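Local atomic coordinates of haloacid dehalogenase domain protein hydrolase (Planctomyces limnophilus, PDB entry 4OVY), a protein that probably acts as a metal-dependent hydrolase of the haloacid dehalogenase superfamily, perhaps a phosphatase, and carries a bound calcium ion. Residues 104-115 against 195-206; 115-123 against 165-173. All blocks are in the same frame, centred on the assembly; numbering follows the deposited sequence.

Overall arrangement
Both contacts anchor helix 112-125, and they share Phe115 in its first turn. Contact 1, whose centre lies about 24 Å from the centre of the chain, is the more peripheral: the loop before the helix docks on strand 198-204 through backbone hydrogen bonds, arginine side chains and bridging waters. Contact 2, its centre about 14 Å from that of the chain, sets the following turns of the same helix against residues 165-173 by apolar and aromatic packing, with Phe167 lying near the calcium ligand Asp44. Along the chain contact 2 is nested within the loop that contact 1 closes, and Met110 SE packs on Ile118 CD1 where they meet. Both also reach the second subunit.

Contact 1 of 2, residues 104-115 against 195-206; sequences MATHAGMTDDEF and RDGKPVLVRLAE
Arg203 stacks its guanidinium flat over one face of the Phe115 ring, planes 17° apart, with CZ 4.1 Å from the ring centroid of Phe115 in a cation-pi stack. A bend at chi3 (51°) folds the arginine back over the ring. Arg203 NE also donates to His107 O (3.2 Å), an oxygen near the guanidinium plane, though NE itself stands above the plane of the carbonyl.

Backbone bonds join the loop to the strand. Gly109 N gives a nearly straight bond to Arg203 O (2.8 Å), Arg203 N binds Met110 O, and Asp112 N binds Leu201 O, around a single bridge between Thr111 and Val202. Gly109 O also receives Arg195 NH2 (2.9 Å) at the edge of the guanidinium, while Arg195 NE is salt-bridged to Glu193.

Thr111 and Glu114 form a capping box at the start of helix 112-125: Glu114 N donates to Thr111 OG1 (3.0 Å) and Thr111 N to Glu114 OE1 (2.9 Å). The methyl CG2 of Thr111 meanwhile rests on Val200 CB.

Two waters join the Glu114 carboxylate, one at each oxygen, to Arg195 NH1; a third joins Asp113 OD2 to Lys198 NZ. Asp112 OD2 is salt-bridged to Arg221 of the second subunit. Thus direct bonds fix the loop on the strand edge, whereas the acidic helix start meets Arg195 and Lys198 largely through water.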
loop_
_atom_site.group_PDB
_atom_site.type_symbol
_atom_site.label_atom_id
_atom_site.label_comp_id
_atom_site.label_asym_id
_atom_site.label_seq_id
_atom_site.Cartn_x
_atom_site.Cartn_y
_atom_site.Cartn_z
HETATM N N MSE A 104 -20.459 -1.144 -2.235
HETATM C CA MSE A 104 -20.126 -1.647 -3.569
HETATM C C MSE A 104 -21.336 -1.641 -4.467
HETATM O O MSE A 104 -21.265 -1.165 -5.599
HETATM C CB MSE A 104 -19.592 -3.078 -3.437
HETATM C CG MSE A 104 -19.327 -3.805 -4.751
HETATM SE SE MSE A 104 -19.182 -5.743 -4.408
HETATM C CE MSE A 104 -21.091 -6.158 -4.106
ATOM N N ALA A 105 -22.455 -2.169 -3.973
ATOM C CA ALA A 105 -23.658 -2.318 -4.794
ATOM C C ALA A 105 -24.307 -0.981 -5.164
ATOM O O ALA A 105 -25.060 -0.916 -6.129
ATOM C CB ALA A 105 -24.673 -3.213 -4.094
ATOM N N THR A 106 -24.015 0.069 -4.397
ATOM C CA THR A 106 -24.676 1.359 -4.558
ATOM C C THR A 106 -23.810 2.418 -5.231
ATOM O O THR A 106 -24.296 3.512 -5.506
ATOM C CB THR A 106 -25.175 1.903 -3.200
ATOM O OG1 THR A 106 -24.116 1.878 -2.231
ATOM C CG2 THR A 106 -26.338 1.056 -2.693
ATOM N N HIS A 107 -22.540 2.105 -5.497
ATOM C CA HIS A 107 -21.628 3.061 -6.134
ATOM C C HIS A 107 -20.777 2.484 -7.263
ATOM O O HIS A 107 -19.738 3.046 -7.604
ATOM C CB HIS A 107 -20.727 3.672 -5.069
ATOM C CG HIS A 107 -21.481 4.437 -4.036
ATOM N ND1 HIS A 107 -22.084 3.830 -2.959
ATOM C CD2 HIS A 107 -21.774 5.753 -3.942
ATOM C CE1 HIS A 107 -22.699 4.743 -2.229
ATOM N NE2 HIS A 107 -22.522 5.918 -2.803
ATOM N N ALA A 108 -21.210 1.374 -7.850
ATOM C CA ALA A 108 -20.489 0.766 -8.964
ATOM C C ALA A 108 -20.706 1.585 -10.228
ATOM O O ALA A 108 -21.764 2.170 -10.408
ATOM C CB ALA A 108 -20.953 -0.668 -9.186
ATOM N N GLY A 109 -19.697 1.631 -11.090
ATOM C CA GLY A 109 -19.803 2.314 -12.380
ATOM C C GLY A 109 -19.369 3.771 -12.383
ATOM O O GLY A 109 -19.247 4.380 -13.451
HETATM N N MSE A 110 -19.152 4.342 -11.203
HETATM C CA MSE A 110 -18.660 5.718 -11.096
HETATM C C MSE A 110 -17.172 5.690 -10.878
HETATM O O MSE A 110 -16.606 4.655 -10.509
HETATM C CB MSE A 110 -19.398 6.472 -9.985
HETATM C CG MSE A 110 -18.982 6.086 -8.573
HETATM SE SE MSE A 110 -19.868 7.238 -7.237
HETATM C CE MSE A 110 -21.737 6.813 -7.718
ATOM N N THR A 111 -16.523 6.825 -11.108
ATOM C CA THR A 111 -15.082 6.912 -10.924
ATOM C C THR A 111 -14.721 7.073 -9.459
ATOM O O THR A 111 -15.567 7.422 -8.629
ATOM C CB THR A 111 -14.452 8.083 -11.700
ATOM O OG1 THR A 111 -14.906 9.319 -11.151
ATOM C CG2 THR A 111 -14.813 8.014 -13.186
ATOM N N ASP A 112 -13.449 6.825 -9.158
ATOM C CA ASP A 112 -12.890 7.092 -7.829
ATOM C C ASP A 112 -13.118 8.544 -7.390
ATOM O O ASP A 112 -13.525 8.796 -6.258
ATOM C CB ASP A 112 -11.392 6.729 -7.773
ATOM C CG ASP A 112 -10.539 7.453 -8.831
ATOM O OD1 ASP A 112 -11.052 7.906 -9.877
ATOM O OD2 ASP A 112 -9.319 7.556 -8.610
ATOM N N ASP A 113 -12.892 9.490 -8.294
ATOM C CA ASP A 113 -13.091 10.902 -7.980
ATOM C C ASP A 113 -14.559 11.242 -7.713
ATOM O O ASP A 113 -14.862 12.062 -6.846
ATOM C CB ASP A 113 -12.540 11.784 -9.105
ATOM C CG ASP A 113 -11.019 11.832 -9.132
ATOM O OD1 ASP A 113 -10.355 11.345 -8.192
ATOM O OD2 ASP A 113 -10.477 12.370 -10.112
ATOM N N GLU A 114 -15.471 10.616 -8.453
ATOM C CA GLU A 114 -16.899 10.831 -8.233
ATOM C C GLU A 114 -17.300 10.344 -6.837
ATOM O O GLU A 114 -18.013 11.044 -6.101
ATOM C CB GLU A 114 -17.718 10.157 -9.348
ATOM C CG GLU A 114 -17.635 10.947 -10.653
ATOM C CD GLU A 114 -18.110 10.222 -11.902
ATOM O OE1 GLU A 114 -18.312 8.987 -11.905
ATOM O OE2 GLU A 114 -18.261 10.920 -12.922
ATOM N N PHE A 115 -16.805 9.166 -6.459
ATOM C CA PHE A 115 -17.090 8.616 -5.142
ATOM C C PHE A 115 -16.509 9.509 -4.035
ATOM O O PHE A 115 -17.177 9.774 -3.042
ATOM C CB PHE A 115 -16.552 7.192 -5.016
ATOM C CG PHE A 115 -16.911 6.534 -3.720
ATOM C CD1 PHE A 115 -18.209 6.105 -3.486
ATOM C CD2 PHE A 115 -15.962 6.367 -2.722
ATOM C CE1 PHE A 115 -18.557 5.508 -2.279
ATOM C CE2 PHE A 115 -16.299 5.773 -1.521
ATOM C CZ PHE A 115 -17.599 5.344 -1.298
ATOM N N ARG A 195 -12.378 8.263 -20.146
ATOM C CA ARG A 195 -13.705 8.831 -20.347
ATOM C C ARG A 195 -13.525 10.247 -20.862
ATOM O O ARG A 195 -12.918 11.081 -20.184
ATOM C CB ARG A 195 -14.491 8.823 -19.041
ATOM C CG ARG A 195 -14.982 7.437 -18.644
ATOM C CD ARG A 195 -15.850 7.495 -17.400
ATOM N NE ARG A 195 -16.353 6.178 -17.019
ATOM C CZ ARG A 195 -17.229 5.953 -16.041
ATOM N NH1 ARG A 195 -17.719 6.958 -15.317
ATOM N NH2 ARG A 195 -17.622 4.709 -15.785
ATOM N N ASP A 196 -14.028 10.514 -22.067
ATOM C CA ASP A 196 -13.834 11.815 -22.725
ATOM C C ASP A 196 -12.344 12.139 -22.859
ATOM O O ASP A 196 -11.940 13.289 -22.717
ATOM C CB ASP A 196 -14.562 12.947 -21.962
ATOM C CG ASP A 196 -15.984 13.161 -22.428
ATOM O OD1 ASP A 196 -16.646 12.177 -22.821
ATOM O OD2 ASP A 196 -16.459 14.326 -22.381
ATOM N N GLY A 197 -11.530 11.117 -23.116
ATOM C CA GLY A 197 -10.081 11.286 -23.249
ATOM C C GLY A 197 -9.331 11.425 -21.932
ATOM O O GLY A 197 -8.112 11.581 -21.928
ATOM N N LYS A 198 -10.054 11.347 -20.818
ATOM C CA LYS A 198 -9.486 11.533 -19.483
ATOM C C LYS A 198 -9.251 10.163 -18.832
ATOM O O LYS A 198 -10.193 9.390 -18.687
ATOM C CB LYS A 198 -10.452 12.368 -18.642
ATOM C CG LYS A 198 -10.161 12.455 -17.153
ATOM C CD LYS A 198 -11.119 13.446 -16.498
ATOM C CE LYS A 198 -11.328 13.156 -15.023
ATOM N NZ LYS A 198 -10.059 13.232 -14.255
ATOM N N PRO A 199 -7.998 9.858 -18.434
ATOM C CA PRO A 199 -7.770 8.594 -17.725
ATOM C C PRO A 199 -8.414 8.572 -16.338
ATOM O O PRO A 199 -8.213 9.494 -15.540
ATOM C CB PRO A 199 -6.239 8.516 -17.618
ATOM C CG PRO A 199 -5.719 9.469 -18.642
ATOM C CD PRO A 199 -6.734 10.565 -18.704
ATOM N N VAL A 200 -9.184 7.524 -16.060
ATOM C CA VAL A 200 -9.895 7.399 -14.792
ATOM C C VAL A 200 -9.838 5.966 -14.276
ATOM O O VAL A 200 -9.568 5.027 -15.035
ATOM C CB VAL A 200 -11.382 7.805 -14.906
ATOM C CG1 VAL A 200 -11.528 9.238 -15.408
ATOM C CG2 VAL A 200 -12.153 6.841 -15.802
ATOM N N LEU A 201 -10.086 5.813 -12.980
ATOM C CA LEU A 201 -10.337 4.503 -12.387
ATOM C C LEU A 201 -11.815 4.431 -12.051
ATOM O O LEU A 201 -12.356 5.339 -11.409
ATOM C CB LEU A 201 -9.517 4.276 -11.119
ATOM C CG LEU A 201 -8.036 3.888 -11.255
ATOM C CD1 LEU A 201 -7.815 2.732 -12.229
ATOM C CD2 LEU A 201 -7.189 5.080 -11.648
ATOM N N VAL A 202 -12.445 3.336 -12.476
ATOM C CA VAL A 202 -13.875 3.115 -12.313
ATOM C C VAL A 202 -14.103 2.003 -11.295
ATOM O O VAL A 202 -13.455 0.954 -11.352
ATOM C CB VAL A 202 -14.516 2.719 -13.662
ATOM C CG1 VAL A 202 -15.997 2.403 -13.498
ATOM C CG2 VAL A 202 -14.318 3.837 -14.669
ATOM N N ARG A 203 -15.037 2.237 -10.380
ATOM C CA ARG A 203 -15.403 1.255 -9.365
ATOM C C ARG A 203 -16.238 0.115 -9.964
ATOM O O ARG A 203 -17.203 0.348 -10.696
ATOM C CB ARG A 203 -16.196 1.927 -8.250
ATOM C CG ARG A 203 -15.437 3.007 -7.488
ATOM C CD ARG A 203 -16.376 3.772 -6.574
ATOM N NE ARG A 203 -17.153 2.855 -5.748
ATOM C CZ ARG A 203 -16.802 2.410 -4.544
ATOM N NH1 ARG A 203 -15.679 2.814 -3.954
ATOM N NH2 ARG A 203 -17.605 1.555 -3.914
ATOM N N LEU A 204 -15.861 -1.115 -9.641
ATOM C CA LEU A 204 -16.584 -2.301 -10.083
ATOM C C LEU A 204 -17.497 -2.840 -8.983
ATOM O O LEU A 204 -17.324 -2.530 -7.802
ATOM C CB LEU A 204 -15.596 -3.380 -10.509
ATOM C CG LEU A 204 -14.595 -2.985 -11.601
ATOM C CD1 LEU A 204 -13.693 -4.167 -11.915
ATOM C CD2 LEU A 204 -15.317 -2.503 -12.853
ATOM N N ALA A 205 -18.477 -3.643 -9.385
ATOM C CA ALA A 205 -19.377 -4.308 -8.447
ATOM C C ALA A 205 -18.761 -5.642 -8.051
ATOM O O ALA A 205 -19.373 -6.698 -8.196
ATOM C CB ALA A 205 -20.750 -4.510 -9.084
ATOM N N GLU A 206 -17.535 -5.577 -7.545
ATOM C CA GLU A 206 -16.762 -6.753 -7.205
ATOM C C GLU A 206 -15.884 -6.403 -6.012
ATOM O O GLU A 206 -15.261 -5.344 -6.006
ATOM C CB GLU A 206 -15.903 -7.143 -8.403
ATOM C CG GLU A 206 -15.540 -8.606 -8.481
ATOM C CD GLU A 206 -14.664 -8.916 -9.681
ATOM O OE1 GLU A 206 -14.744 -8.181 -10.695
ATOM O OE2 GLU A 206 -13.884 -9.889 -9.601
HETATM O O HOH W 1 -18.640 -0.347 -6.342
HETATM O O HOH W 2 -9.916 8.911 -11.930
HETATM O O HOH W 3 -11.247 11.345 -12.501
HETATM O O HOH W 4 -17.365 9.732 -15.270
HETATM O O HOH W 5 -19.973 7.917 -13.674
#

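Contact 2 of 2, residues 115-123 against 165-173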
loop_
_atom_site.group_PDB
_atom_site.type_symbol
_atom_site.label_atom_id
_atom_site.label_comp_id
_atom_site.label_asym_id
_atom_site.label_seq_id
_atom_site.Cartn_x
_atom_site.Cartn_y
_atom_site.Cartn_z
ATOM N N PHE A 115 -16.805 9.166 -6.459
ATOM C CA PHE A 115 -17.090 8.616 -5.142
ATOM C C PHE A 115 -16.509 9.509 -4.035
ATOM O O PHE A 115 -17.177 9.774 -3.042
ATOM C CB PHE A 115 -16.552 7.192 -5.016
ATOM C CG PHE A 115 -16.911 6.534 -3.720
ATOM C CD1 PHE A 115 -18.209 6.105 -3.486
ATOM C CD2 PHE A 115 -15.962 6.367 -2.722
ATOM C CE1 PHE A 115 -18.557 5.508 -2.279
ATOM C CE2 PHE A 115 -16.299 5.773 -1.521
ATOM C CZ PHE A 115 -17.599 5.344 -1.298
ATOM N N GLU A 116 -15.268 9.962 -4.216
ATOM C CA GLU A 116 -14.628 10.875 -3.263
ATOM C C GLU A 116 -15.473 12.126 -3.036
ATOM O O GLU A 116 -15.687 12.529 -1.892
ATOM C CB GLU A 116 -13.217 11.263 -3.731
ATOM C CG GLU A 116 -12.537 12.287 -2.824
ATOM C CD GLU A 116 -11.128 12.652 -3.242
ATOM O OE1 GLU A 116 -10.560 13.575 -2.629
ATOM O OE2 GLU A 116 -10.579 12.033 -4.167
ATOM N N ASN A 117 -15.958 12.733 -4.120
ATOM C CA ASN A 117 -16.827 13.919 -4.012
ATOM C C ASN A 117 -18.098 13.656 -3.207
ATOM O O ASN A 117 -18.530 14.491 -2.418
ATOM C CB ASN A 117 -17.195 14.449 -5.402
ATOM C CG ASN A 117 -16.013 15.072 -6.129
ATOM O OD1 ASN A 117 -15.003 15.435 -5.518
ATOM N ND2 ASN A 117 -16.137 15.204 -7.449
ATOM N N ILE A 118 -18.694 12.487 -3.415
ATOM C CA ILE A 118 -19.873 12.068 -2.669
ATOM C C ILE A 118 -19.573 11.933 -1.172
ATOM O O ILE A 118 -20.317 12.446 -0.336
ATOM C CB ILE A 118 -20.456 10.754 -3.253
ATOM C CG1 ILE A 118 -21.170 11.072 -4.570
ATOM C CG2 ILE A 118 -21.426 10.092 -2.280
ATOM C CD1 ILE A 118 -21.516 9.867 -5.415
ATOM N N VAL A 119 -18.488 11.244 -0.845
ATOM C CA VAL A 119 -18.060 11.099 0.547
ATOM C C VAL A 119 -17.767 12.459 1.196
ATOM O O VAL A 119 -18.188 12.723 2.320
ATOM C CB VAL A 119 -16.807 10.202 0.656
ATOM C CG1 VAL A 119 -16.209 10.268 2.058
ATOM C CG2 VAL A 119 -17.152 8.762 0.296
ATOM N N THR A 120 -17.038 13.305 0.487
ATOM C CA THR A 120 -16.633 14.616 1.017
ATOM C C THR A 120 -17.834 15.508 1.313
ATOM O O THR A 120 -17.897 16.163 2.354
ATOM C CB THR A 120 -15.675 15.311 0.039
ATOM O OG1 THR A 120 -14.477 14.531 -0.050
ATOM C CG2 THR A 120 -15.332 16.729 0.504
ATOM N N GLU A 121 -18.793 15.527 0.399
ATOM C CA GLU A 121 -20.003 16.289 0.604
ATOM C C GLU A 121 -20.833 15.731 1.758
ATOM O O GLU A 121 -21.340 16.492 2.572
ATOM C CB GLU A 121 -20.811 16.363 -0.686
ATOM C CG GLU A 121 -20.150 17.242 -1.735
ATOM C CD GLU A 121 -19.996 18.680 -1.267
ATOM O OE1 GLU A 121 -20.993 19.435 -1.333
ATOM O OE2 GLU A 121 -18.878 19.046 -0.826
ATOM N N TRP A 122 -20.941 14.412 1.856
ATOM C CA TRP A 122 -21.694 13.815 2.953
ATOM C C TRP A 122 -21.049 14.114 4.302
ATOM O O TRP A 122 -21.728 14.513 5.246
ATOM C CB TRP A 122 -21.826 12.301 2.786
ATOM C CG TRP A 122 -22.651 11.701 3.874
ATOM C CD1 TRP A 122 -24.011 11.602 3.904
ATOM C CD2 TRP A 122 -22.180 11.148 5.108
ATOM N NE1 TRP A 122 -24.414 11.006 5.071
ATOM C CE2 TRP A 122 -23.312 10.725 5.833
ATOM C CE3 TRP A 122 -20.911 10.967 5.673
ATOM C CZ2 TRP A 122 -23.217 10.123 7.088
ATOM C CZ3 TRP A 122 -20.821 10.369 6.928
ATOM C CH2 TRP A 122 -21.966 9.958 7.617
ATOM N N ILE A 123 -19.740 13.921 4.403
ATOM C CA ILE A 123 -19.093 14.007 5.711
ATOM C C ILE A 123 -18.996 15.447 6.233
ATOM O O ILE A 123 -18.774 15.663 7.421
ATOM C CB ILE A 123 -17.722 13.287 5.733
ATOM C CG1 ILE A 123 -17.426 12.772 7.152
ATOM C CG2 ILE A 123 -16.615 14.187 5.200
ATOM C CD1 ILE A 123 -16.641 11.487 7.188
ATOM N N ILE A 165 -11.618 1.864 2.477
ATOM C CA ILE A 165 -10.434 2.683 2.304
ATOM C C ILE A 165 -10.800 4.049 1.695
ATOM O O ILE A 165 -10.308 5.086 2.142
ATOM C CB ILE A 165 -9.372 1.897 1.493
ATOM C CG1 ILE A 165 -7.990 2.515 1.614
ATOM C CG2 ILE A 165 -9.764 1.756 0.029
ATOM C CD1 ILE A 165 -6.931 1.709 0.891
ATOM N N GLU A 166 -11.719 4.049 0.731
ATOM C CA GLU A 166 -12.109 5.270 0.033
ATOM C C GLU A 166 -13.138 6.111 0.782
ATOM O O GLU A 166 -13.381 7.270 0.424
ATOM C CB GLU A 166 -12.594 4.941 -1.385
ATOM C CG GLU A 166 -11.537 4.279 -2.272
ATOM C CD GLU A 166 -10.184 4.995 -2.280
ATOM O OE1 GLU A 166 -10.134 6.244 -2.157
ATOM O OE2 GLU A 166 -9.150 4.309 -2.423
ATOM N N PHE A 167 -13.741 5.542 1.821
ATOM C CA PHE A 167 -14.541 6.338 2.750
ATOM C C PHE A 167 -13.650 7.198 3.656
ATOM O O PHE A 167 -14.047 8.293 4.044
ATOM C CB PHE A 167 -15.438 5.454 3.612
ATOM C CG PHE A 167 -16.336 6.231 4.513
ATOM C CD1 PHE A 167 -17.430 6.917 3.989
ATOM C CD2 PHE A 167 -16.076 6.316 5.877
ATOM C CE1 PHE A 167 -18.256 7.657 4.813
ATOM C CE2 PHE A 167 -16.900 7.058 6.704
ATOM C CZ PHE A 167 -17.992 7.726 6.172
HETATM N N MSE A 168 -12.470 6.690 4.008
HETATM C CA MSE A 168 -11.583 7.383 4.968
HETATM C C MSE A 168 -10.603 8.316 4.301
HETATM O O MSE A 168 -10.259 9.372 4.849
HETATM C CB MSE A 168 -10.804 6.344 5.776
HETATM C CG MSE A 168 -11.742 5.508 6.644
HETATM SE SE MSE A 168 -10.723 4.149 7.646
HETATM C CE MSE A 168 -10.271 2.938 6.165
ATOM N N ARG A 169 -10.139 7.946 3.113
ATOM C CA ARG A 169 -9.068 8.692 2.436
ATOM C C ARG A 169 -9.331 10.170 2.141
ATOM O O ARG A 169 -8.391 10.958 2.161
ATOM C CB ARG A 169 -8.634 7.989 1.149
ATOM C CG ARG A 169 -7.612 6.893 1.388
ATOM C CD ARG A 169 -7.327 6.104 0.127
ATOM N NE ARG A 169 -6.095 5.328 0.251
ATOM C CZ ARG A 169 -5.703 4.379 -0.593
ATOM N NH1 ARG A 169 -6.452 4.028 -1.635
ATOM N NH2 ARG A 169 -4.547 3.779 -0.398
ATOM N N PRO A 170 -10.589 10.553 1.859
ATOM C CA PRO A 170 -10.830 11.960 1.550
ATOM C C PRO A 170 -10.509 12.952 2.682
ATOM O O PRO A 170 -10.209 14.109 2.394
ATOM C CB PRO A 170 -12.324 11.998 1.211
ATOM C CG PRO A 170 -12.649 10.610 0.772
ATOM C CD PRO A 170 -11.785 9.724 1.612
ATOM N N TRP A 171 -10.564 12.505 3.934
ATOM C CA TRP A 171 -10.452 13.408 5.089
ATOM C C TRP A 171 -9.376 13.029 6.121
ATOM O O TRP A 171 -9.083 13.824 7.024
ATOM C CB TRP A 171 -11.818 13.522 5.781
ATOM C CG TRP A 171 -12.427 12.199 6.128
ATOM C CD1 TRP A 171 -13.263 11.449 5.345
ATOM C CD2 TRP A 171 -12.240 11.463 7.332
ATOM N NE1 TRP A 171 -13.608 10.287 5.992
ATOM C CE2 TRP A 171 -12.992 10.267 7.214
ATOM C CE3 TRP A 171 -11.508 11.688 8.500
ATOM C CZ2 TRP A 171 -13.035 9.310 8.226
ATOM C CZ3 TRP A 171 -11.553 10.733 9.508
ATOM C CH2 TRP A 171 -12.310 9.561 9.364
ATOM N N ALA A 172 -8.786 11.842 5.996
ATOM C CA ALA A 172 -7.869 11.331 7.032
ATOM C C ALA A 172 -6.595 12.170 7.186
ATOM O O ALA A 172 -6.034 12.265 8.290
ATOM C CB ALA A 172 -7.517 9.864 6.766
ATOM N N LYS A 173 -6.132 12.782 6.096
ATOM C CA LYS A 173 -4.927 13.601 6.173
ATOM C C LYS A 173 -5.198 14.855 6.982
ATOM O O LYS A 173 -4.431 15.172 7.889
ATOM C CB LYS A 173 -4.388 13.970 4.799
ATOM C CG LYS A 173 -2.940 14.434 4.841
ATOM C CD LYS A 173 -2.518 14.986 3.491
ATOM C CE LYS A 173 -2.841 16.466 3.363
ATOM N NZ LYS A 173 -1.698 17.300 3.829
#
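Val119 faces the turn at Phe167 and Pro170, its CG1 placed anti to the backbone N (chi1 169°) and lying 3.5 Å from Phe167 O. The same methyl meets Pro170 CG at 3.8 Å, and the other branch, CG2, reaches Phe167 CD1. The extended chain of Glu116 runs past the proline ring in the opposite direction, and Thr120 OG1, which donates to Glu116 O within the helix, sits 3.6 Å from Pro170 CB.

Phe167 swings its ring toward the helix, where Trp122 CZ3 meets CZ of Phe167 at the ring edge, in its plane, at 3.9 Å. Ile123 sends CD1 over one face of the Trp171 indole, 3.8 Å from the centroid of its five-membered ring, a CH-pi contact. On the indole's other face lies Met168 O. With CG of Trp171 between its backbone N and carbonyl carbon (chi1 53°), NE1 meets a lone pair of Phe167 O at 2.8 Å, which steadies the indole. Glu166 CB touches the Phe115 ring, while its carboxylate turns to Arg169 and to Arg221 of the second subunit.

Helix 112-125 is therefore held here by apolar and aromatic packing; the Phe167 side chain lies about 6 Å from that of the calcium ligand Asp44, and the charges of Glu166 and Arg169 are directed to the subunit interface.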